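PDB 5EVG: francisella virulence factor from Francisella novicida, which is of unknown molecular activity but probably contributes to Francisella virulence. Local coordinates for residues Leu11-Ala16 / Gln38-Gln43. Numbering follows the deposited sequence.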
loop_
_atom_site.group_PDB
_atom_site.type_symbol
_atom_site.label_atom_id
_atom_site.label_comp_id
_atom_site.label_asym_id
_atom_site.label_seq_id
_atom_site.Cartn_x
_atom_site.Cartn_y
_atom_site.Cartn_z
ATOM N N LEU A 11 6.806 -6.507 -3.470
ATOM C CA LEU A 11 7.585 -6.902 -4.641
ATOM C C LEU A 11 8.908 -6.146 -4.639
ATOM O O LEU A 11 8.958 -4.991 -5.096
ATOM C CB LEU A 11 6.811 -6.605 -5.931
ATOM C CG LEU A 11 5.436 -7.225 -6.170
ATOM C CD1 LEU A 11 4.814 -6.635 -7.417
ATOM C CD2 LEU A 11 5.529 -8.725 -6.290
ATOM N N PRO A 12 10.005 -6.736 -4.154
ATOM C CA PRO A 12 11.262 -5.983 -4.070
ATOM C C PRO A 12 11.795 -5.673 -5.458
ATOM O O PRO A 12 11.681 -6.483 -6.381
ATOM C CB PRO A 12 12.205 -6.928 -3.309
ATOM C CG PRO A 12 11.335 -8.050 -2.800
ATOM C CD PRO A 12 10.192 -8.141 -3.761
ATOM N N LYS A 13 12.362 -4.478 -5.607
ATOM C CA LYS A 13 12.997 -4.103 -6.860
ATOM C C LYS A 13 14.481 -4.442 -6.880
ATOM O O LYS A 13 15.064 -4.548 -7.960
ATOM C CB LYS A 13 12.800 -2.605 -7.133
ATOM C CG LYS A 13 13.185 -2.175 -8.550
ATOM C CD LYS A 13 12.960 -0.685 -8.810
ATOM C CE LYS A 13 13.350 -0.325 -10.252
ATOM N NZ LYS A 13 13.141 1.116 -10.599
ATOM N N TYR A 14 15.100 -4.624 -5.715
ATOM C CA TYR A 14 16.515 -4.943 -5.606
ATOM C C TYR A 14 16.692 -6.119 -4.660
ATOM O O TYR A 14 15.973 -6.238 -3.664
ATOM C CB TYR A 14 17.321 -3.735 -5.109
ATOM C CG TYR A 14 17.132 -2.497 -5.954
ATOM C CD1 TYR A 14 17.980 -2.226 -7.017
ATOM C CD2 TYR A 14 16.102 -1.601 -5.694
ATOM C CE1 TYR A 14 17.813 -1.101 -7.795
ATOM C CE2 TYR A 14 15.925 -0.469 -6.469
ATOM C CZ TYR A 14 16.788 -0.226 -7.522
ATOM O OH TYR A 14 16.628 0.891 -8.306
ATOM N N SER A 15 17.653 -6.991 -4.974
ATOM C CA SER A 15 17.889 -8.165 -4.144
ATOM C C SER A 15 18.611 -7.826 -2.848
ATOM O O SER A 15 18.560 -8.619 -1.901
ATOM C CB SER A 15 18.679 -9.217 -4.919
ATOM O OG SER A 15 20.066 -9.079 -4.681
ATOM N N ALA A 16 19.267 -6.671 -2.780
ATOM C CA ALA A 16 19.817 -6.199 -1.517
ATOM C C ALA A 16 18.699 -6.017 -0.497
ATOM O O ALA A 16 17.731 -5.292 -0.748
ATOM C CB ALA A 16 20.564 -4.884 -1.732
ATOM N N GLN A 38 9.937 7.365 -9.085
ATOM C CA GLN A 38 11.370 7.218 -9.319
ATOM C C GLN A 38 12.122 7.032 -8.008
ATOM O O GLN A 38 11.834 7.700 -7.011
ATOM C CB GLN A 38 11.932 8.441 -10.037
ATOM C CG GLN A 38 11.050 9.025 -11.114
ATOM C CD GLN A 38 11.598 10.343 -11.637
ATOM O OE1 GLN A 38 12.297 10.381 -12.650
ATOM N NE2 GLN A 38 11.306 11.429 -10.925
ATOM N N GLY A 39 13.118 6.145 -8.028
ATOM C CA GLY A 39 13.938 5.875 -6.866
ATOM C C GLY A 39 13.362 4.884 -5.877
ATOM O O GLY A 39 13.947 4.685 -4.810
ATOM N N ASN A 40 12.253 4.235 -6.203
ATOM C CA ASN A 40 11.626 3.323 -5.258
ATOM C C ASN A 40 12.452 2.050 -5.119
ATOM O O ASN A 40 13.261 1.707 -5.988
ATOM C CB ASN A 40 10.205 2.990 -5.707
ATOM C CG ASN A 40 10.163 1.950 -6.798
ATOM O OD1 ASN A 40 10.277 0.750 -6.534
ATOM N ND2 ASN A 40 9.952 2.396 -8.032
ATOM N N ILE A 41 12.239 1.345 -4.009
ATOM C CA ILE A 41 12.931 0.091 -3.732
ATOM C C ILE A 41 11.991 -1.104 -3.815
ATOM O O ILE A 41 12.403 -2.234 -3.532
ATOM C CB ILE A 41 13.646 0.125 -2.372
ATOM C CG1 ILE A 41 12.636 0.329 -1.242
ATOM C CG2 ILE A 41 14.733 1.198 -2.373
ATOM C CD1 ILE A 41 13.229 0.148 0.154
ATOM N N GLY A 42 10.747 -0.891 -4.209
ATOM C CA GLY A 42 9.805 -1.985 -4.294
ATOM C C GLY A 42 8.397 -1.456 -4.417
ATOM O O GLY A 42 8.126 -0.269 -4.215
ATOM N N GLN A 43 7.501 -2.365 -4.775
ATOM C CA GLN A 43 6.081 -2.068 -4.858
ATOM C C GLN A 43 5.334 -2.866 -3.803
ATOM O O GLN A 43 5.792 -3.913 -3.329
ATOM C CB GLN A 43 5.516 -2.384 -6.250
ATOM C CG GLN A 43 6.102 -1.541 -7.352
ATOM C CD GLN A 43 5.384 -1.734 -8.669
ATOM O OE1 GLN A 43 4.349 -2.399 -8.731
ATOM N NE2 GLN A 43 5.937 -1.160 -9.736
HETATM O O HOH W 1 10.002 0.413 -10.644
#
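Leu11 N donates to Gln43 O at 2.8 Å in a nearly straight hydrogen bond, 178° at the hydrogen. Gln43 N returns a bond to Leu11 O at 3.0 Å. The two residues thus form an antiparallel hydrogen-bonded pair, and their side chains share one face of the sheet, CB to CB 4.4 Å. Pro12 and Gly42 follow as a non-hydrogen-bonded pair. The chains come close here: Gly42 CA lies 3.2 Å from Leu11 O. A third bond runs from Lys13 N to Ile41 O at 3.1 Å, with the donor well above the carbonyl plane. It continues the backbone contact one residue past strand 7-12, where no further bridge forms.

With chi1 at -168°, the Lys13 chain leaves opposite its backbone N and runs extended across the Asn40 side chain at about a right angle; its CD passes 3.8 Å from Asn40 OD1. One water accepts from Asn40 ND2 and, weakly, from Lys13 NZ. ND2 also binds Thr37 O, while OD1 takes a weak bond from Gly42 N. Asn40 is buried, and these partners serve both ends of its amide. In one of its two conformers, Tyr14 brings its ring edge to Asn40 O, CE2 3.5 Å away in the ring plane.

On its other side, strand 42-49 pairs with strand 95-103, whereas strand 7-12 is one of the two outermost strands. Two backbone bonds hold the end of this edge strand, and a third, from Lys13, ties down the loop that follows. The side chains add mainly van der Waals and water-mediated contact.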